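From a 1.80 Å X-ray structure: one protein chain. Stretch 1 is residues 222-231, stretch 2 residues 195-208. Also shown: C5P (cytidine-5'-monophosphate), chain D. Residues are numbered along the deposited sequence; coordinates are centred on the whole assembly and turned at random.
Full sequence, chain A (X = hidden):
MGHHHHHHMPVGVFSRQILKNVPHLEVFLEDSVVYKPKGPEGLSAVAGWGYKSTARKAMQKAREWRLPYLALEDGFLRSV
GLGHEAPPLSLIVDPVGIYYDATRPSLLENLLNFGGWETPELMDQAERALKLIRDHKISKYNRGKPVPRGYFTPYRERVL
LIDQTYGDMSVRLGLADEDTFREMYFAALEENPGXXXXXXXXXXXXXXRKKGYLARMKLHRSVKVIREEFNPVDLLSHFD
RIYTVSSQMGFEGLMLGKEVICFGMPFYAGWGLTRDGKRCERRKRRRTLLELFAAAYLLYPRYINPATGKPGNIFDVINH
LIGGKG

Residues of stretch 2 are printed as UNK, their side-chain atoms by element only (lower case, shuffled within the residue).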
# COMPACT_ATOMS: atom_id res chain seq x y z
N SER A 222 6.74 -4.09 29.76
CA SER A 222 5.28 -4.09 29.75
C SER A 222 4.72 -3.98 28.34
O SER A 222 3.54 -4.29 28.14
CB SER A 222 4.75 -2.94 30.61
OG SER A 222 4.93 -1.69 29.96
N VAL A 223 5.53 -3.56 27.37
CA VAL A 223 5.07 -3.47 26.00
C VAL A 223 4.97 -4.87 25.42
O VAL A 223 5.90 -5.68 25.54
CB VAL A 223 6.01 -2.58 25.17
CG1 VAL A 223 5.57 -2.54 23.71
CG2 VAL A 223 6.06 -1.17 25.75
N LYS A 224 3.84 -5.17 24.78
CA LYS A 224 3.56 -6.49 24.24
C LYS A 224 3.82 -6.46 22.73
O LYS A 224 3.09 -5.80 21.99
CB LYS A 224 2.13 -6.90 24.56
CG LYS A 224 1.86 -6.92 26.06
CD LYS A 224 0.39 -7.06 26.39
CE LYS A 224 0.15 -7.03 27.90
NZ LYS A 224 0.67 -5.77 28.51
N VAL A 225 4.86 -7.16 22.30
CA VAL A 225 5.26 -7.20 20.90
C VAL A 225 4.66 -8.45 20.28
O VAL A 225 4.95 -9.57 20.71
CB VAL A 225 6.79 -7.19 20.76
CG1 VAL A 225 7.20 -7.27 19.30
CG2 VAL A 225 7.37 -5.93 21.39
N ILE A 226 3.81 -8.25 19.28
CA ILE A 226 3.03 -9.33 18.69
C ILE A 226 3.80 -9.89 17.51
O ILE A 226 4.03 -9.19 16.52
CB ILE A 226 1.64 -8.84 18.26
CG1 ILE A 226 0.89 -8.24 19.46
CG2 ILE A 226 0.83 -9.99 17.65
CD1 ILE A 226 -0.42 -7.57 19.11
N ARG A 227 4.20 -11.15 17.61
CA ARG A 227 4.87 -11.86 16.53
C ARG A 227 4.05 -13.03 16.01
O ARG A 227 4.53 -13.80 15.18
CB ARG A 227 6.25 -12.34 16.99
CG ARG A 227 7.02 -11.29 17.77
CD ARG A 227 8.43 -11.74 18.07
NE ARG A 227 9.39 -11.21 17.11
CZ ARG A 227 10.14 -10.12 17.30
NH1 ARG A 227 10.98 -9.72 16.36
NH2 ARG A 227 10.06 -9.43 18.44
N GLU A 228 2.81 -13.18 16.49
CA GLU A 228 1.89 -14.12 15.89
C GLU A 228 1.29 -13.52 14.63
O GLU A 228 1.06 -12.31 14.53
CB GLU A 228 0.77 -14.49 16.87
CG GLU A 228 1.25 -15.22 18.11
CD GLU A 228 0.12 -15.72 18.98
OE1 GLU A 228 0.06 -15.35 20.17
OE2 GLU A 228 -0.73 -16.49 18.47
N GLU A 229 1.05 -14.39 13.64
CA GLU A 229 0.62 -13.94 12.32
C GLU A 229 -0.91 -13.82 12.29
O GLU A 229 -1.62 -14.60 11.66
CB GLU A 229 1.13 -14.89 11.25
CG GLU A 229 1.05 -14.33 9.86
CD GLU A 229 2.28 -14.66 9.06
OE1 GLU A 229 2.69 -13.82 8.23
OE2 GLU A 229 2.84 -15.76 9.25
N PHE A 230 -1.40 -12.81 12.99
CA PHE A 230 -2.82 -12.54 13.05
C PHE A 230 -3.29 -11.87 11.76
O PHE A 230 -2.56 -11.11 11.12
CB PHE A 230 -3.15 -11.63 14.23
CG PHE A 230 -2.98 -12.29 15.57
CD1 PHE A 230 -3.48 -13.56 15.81
CD2 PHE A 230 -2.31 -11.64 16.59
CE1 PHE A 230 -3.32 -14.17 17.04
CE2 PHE A 230 -2.15 -12.24 17.82
CZ PHE A 230 -2.65 -13.50 18.04
N ASN A 231 -4.53 -12.18 11.39
CA ASN A 231 -5.19 -11.44 10.32
C ASN A 231 -5.20 -9.96 10.71
O ASN A 231 -5.76 -9.61 11.76
CB ASN A 231 -6.61 -11.96 10.11
CG ASN A 231 -7.34 -11.23 9.00
OD1 ASN A 231 -7.18 -10.02 8.83
ND2 ASN A 231 -8.14 -11.96 8.23
N UNK A 195 -2.85 3.07 29.25
CA UNK A 195 -3.18 2.05 28.26
C UNK A 195 -2.08 0.99 28.16
O UNK A 195 -0.91 1.26 28.43
c UNK A 195 -3.40 2.68 26.89
N UNK A 196 -2.49 -0.21 27.78
CA UNK A 196 -1.54 -1.23 27.36
C UNK A 196 -1.03 -0.91 25.96
O UNK A 196 -1.78 -0.41 25.12
c UNK A 196 -3.13 -4.50 28.77
c UNK A 196 -2.19 -2.61 27.37
o UNK A 196 -3.82 -4.93 27.82
c UNK A 196 -2.68 -3.05 28.74
o UNK A 196 -2.79 -5.21 29.74
N UNK A 197 0.24 -1.19 25.72
CA UNK A 197 0.89 -0.86 24.45
C UNK A 197 1.19 -2.16 23.72
O UNK A 197 1.90 -3.03 24.25
c UNK A 197 1.89 1.22 25.49
c UNK A 197 2.82 0.31 23.33
c UNK A 197 2.18 -0.04 24.67
c UNK A 197 0.80 2.11 24.91
N UNK A 198 0.65 -2.29 22.52
CA UNK A 198 0.91 -3.44 21.65
C UNK A 198 1.65 -2.99 20.40
O UNK A 198 1.33 -1.94 19.83
c UNK A 198 -2.54 -4.84 24.32
c UNK A 198 -0.39 -4.15 21.26
c UNK A 198 -1.06 -4.87 22.40
c UNK A 198 -0.87 -6.23 22.61
o UNK A 198 -2.94 -6.84 25.54
c UNK A 198 -1.49 -6.89 23.65
c UNK A 198 -1.91 -4.19 23.27
c UNK A 198 -2.32 -6.19 24.50
N UNK A 199 2.62 -3.79 19.98
CA UNK A 199 3.37 -3.57 18.75
C UNK A 199 3.16 -4.78 17.85
O UNK A 199 3.40 -5.91 18.27
c UNK A 199 5.66 -3.27 17.72
c UNK A 199 5.10 -2.12 19.87
c UNK A 199 4.87 -3.36 19.02
N UNK A 200 2.71 -4.53 16.62
CA UNK A 200 2.48 -5.60 15.65
C UNK A 200 3.66 -5.65 14.69
O UNK A 200 3.90 -4.70 13.93
n UNK A 200 1.22 -8.69 11.96
c UNK A 200 0.91 -6.42 13.79
c UNK A 200 1.09 -7.84 14.31
c UNK A 200 1.17 -5.38 14.89
c UNK A 200 0.62 -8.88 13.31
N UNK A 201 4.41 -6.75 14.74
CA UNK A 201 5.54 -6.94 13.84
C UNK A 201 5.03 -7.26 12.44
O UNK A 201 4.00 -7.92 12.25
c UNK A 201 7.58 -8.36 13.38
c UNK A 201 7.04 -7.65 15.72
c UNK A 201 6.46 -8.05 14.37
N UNK A 202 5.78 -6.80 11.44
CA UNK A 202 5.37 -6.97 10.05
C UNK A 202 5.51 -8.44 9.64
O UNK A 202 6.45 -9.12 10.06
c UNK A 202 5.37 -6.56 5.66
c UNK A 202 6.24 -6.09 9.15
c UNK A 202 5.13 -4.93 7.11
n UNK A 202 5.88 -6.96 6.81
c UNK A 202 5.74 -5.96 7.74
n UNK A 202 4.90 -5.34 5.81
N UNK A 203 4.57 -8.97 8.84
CA UNK A 203 4.65 -10.40 8.49
C UNK A 203 5.95 -10.81 7.83
O UNK A 203 6.44 -11.92 8.08
c UNK A 203 3.02 -9.23 7.14
c UNK A 203 3.44 -10.60 7.56
c UNK A 203 3.36 -8.35 8.29
N UNK A 204 6.52 -9.96 6.97
CA UNK A 204 7.80 -10.29 6.34
C UNK A 204 8.91 -10.41 7.37
O UNK A 204 9.90 -11.12 7.14
o UNK A 204 6.70 -7.85 2.26
c UNK A 204 7.60 -8.21 3.05
c UNK A 204 8.15 -9.25 5.28
o UNK A 204 8.74 -7.70 3.07
c UNK A 204 7.29 -9.32 4.03
N UNK A 205 8.78 -9.72 8.50
CA UNK A 205 9.76 -9.85 9.58
C UNK A 205 9.48 -11.10 10.40
O UNK A 205 10.41 -11.77 10.86
c UNK A 205 10.26 -7.39 9.64
c UNK A 205 9.76 -8.58 10.45
c UNK A 205 10.64 -8.78 11.69
N UNK A 206 8.20 -11.44 10.58
CA UNK A 206 7.85 -12.66 11.30
C UNK A 206 8.45 -13.87 10.59
O UNK A 206 9.02 -14.76 11.23
c UNK A 206 5.92 -14.14 11.98
c UNK A 206 5.79 -11.65 12.33
c UNK A 206 6.32 -12.78 11.43
c UNK A 206 4.27 -11.59 12.42
N UNK A 207 8.32 -13.93 9.26
CA UNK A 207 8.84 -15.06 8.50
C UNK A 207 10.34 -14.99 8.29
O UNK A 207 10.90 -15.84 7.59
c UNK A 207 6.67 -15.50 7.31
c UNK A 207 8.33 -13.92 6.30
c UNK A 207 8.14 -15.19 7.13
N UNK A 208 11.02 -14.00 8.88
CA UNK A 208 12.46 -13.95 8.86
C UNK A 208 13.08 -13.47 7.57
O UNK A 208 14.30 -13.61 7.40
O3P C5P D . 2.79 -1.04 3.91
P C5P D . 3.31 -2.28 4.61
O1P C5P D . 3.87 -1.87 5.97
O2P C5P D . 4.33 -3.14 3.89
O5' C5P D . 2.02 -3.17 4.89
C5' C5P D . 1.50 -4.06 3.91
C4' C5P D . 0.37 -4.88 4.48
O4' C5P D . 0.92 -5.86 5.39
C3' C5P D . -0.63 -4.10 5.32
O3' C5P D . -1.63 -3.48 4.54
C2' C5P D . -1.18 -5.17 6.26
O2' C5P D . -2.19 -5.95 5.63
C1' C5P D . 0.05 -6.04 6.49
N1 C5P D . 0.78 -5.66 7.73
C2 C5P D . 0.62 -6.45 8.98
N3 C5P D . 1.36 -6.05 10.23
C4 C5P D . 2.25 -4.90 10.22
C5 C5P D . 2.42 -4.10 8.97
C6 C5P D . 1.67 -4.50 7.72
O2 C5P D . -0.10 -7.39 9.00
N4 C5P D . 2.98 -4.51 11.43
O HOH W 1 1.84 -1.97 27.95
O HOH W 2 0.02 -10.90 10.39
O HOH W 3 -1.60 -8.21 11.27

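Position 195 carries one carbon and lies out of reach of stretch 1; it is Ala195. Position 196 has three carbons, the third bearing two oxygens; it leaves the strand sideways, and its carboxylate comes near Lys224: Glu196, whose OE2 sits 3.7 Å from Lys224 NZ, a long salt bridge. At position 197 four carbons fork at the first, with one arm two carbons long, the pattern of Ile197; its CG2 lies 4.0 Å from Val223 CG1. Position 198 holds one carbon, then a six-carbon ring bearing one oxygen: Tyr198. The ring lies obliquely to its neighbours, with CE2 3.3 Å from Lys224 CD and CD2 3.8 Å from Ile226 CD1.

Position 199 shows one carbon carrying two more, hence Val199, whose CG2 is 3.9 Å from Val223 CG1. Position 200 has four carbons in a row ending in nitrogen: Lys200. Its CD packs 4.0 Å from Ile226 CG2, while NZ donates to the backbone O of 201 (2.9 Å) and to C5P N3 (3.2 Å); two waters link this NZ to Phe230 O, one of them through a weak bond from NZ. Position 201 again forks into two carbons after the first, Val201, and its CG2 lies 3.6 Å from Val225 CG1 and over one face of the Arg227 guanidinium.

At position 202 one carbon, on a CA-to-CB bond pointing away from stretch 1, leads to a five-membered ring with two nitrogens: His202. Its NE2 donates to C5P O2P (3.0 Å). Its ND1 caps the helix by accepting from the backbone N of 204, with ND1 and that N 3.1 Å apart. Three carbons closing onto the backbone N make position 203 Pro203, its CB 3.4 Å from Glu229 OE1. Position 204, three carbons ending in two oxygens, is Glu204, its CA-to-CB bond turned away. Position 205, a three-carbon fork, is Val205. Position 206, four carbons with one longer arm, points its CA-to-CB bond toward stretch 1: Ile206, with CG2 3.5 Å from Arg227 O. Position 207, another three-carbon fork, is Val207. Position 208 has no side chain; its positive phi, in a Schellman motif, favours Gly208.

The rule is a short parallel pairing. Lys224 N to Ile197 O (2.9 Å), Val199 N to Lys224 O (2.9 Å), Ile226 N to Val199 O (2.6 Å) and Val201 N to Ile226 O (3.0 Å) set the register. Side chains then alternate: Lys224 and Ile226 share a face with Tyr198 and Lys200, while Val225 shares the other with Val199. Past the strands, Ile206 and Pro203 extend the contact to the following loop, and Lys200 and His202 bond the nucleotide through their side-chain nitrogens.

Stretch 2 (195-208) AEIYVKVHPEVIVG
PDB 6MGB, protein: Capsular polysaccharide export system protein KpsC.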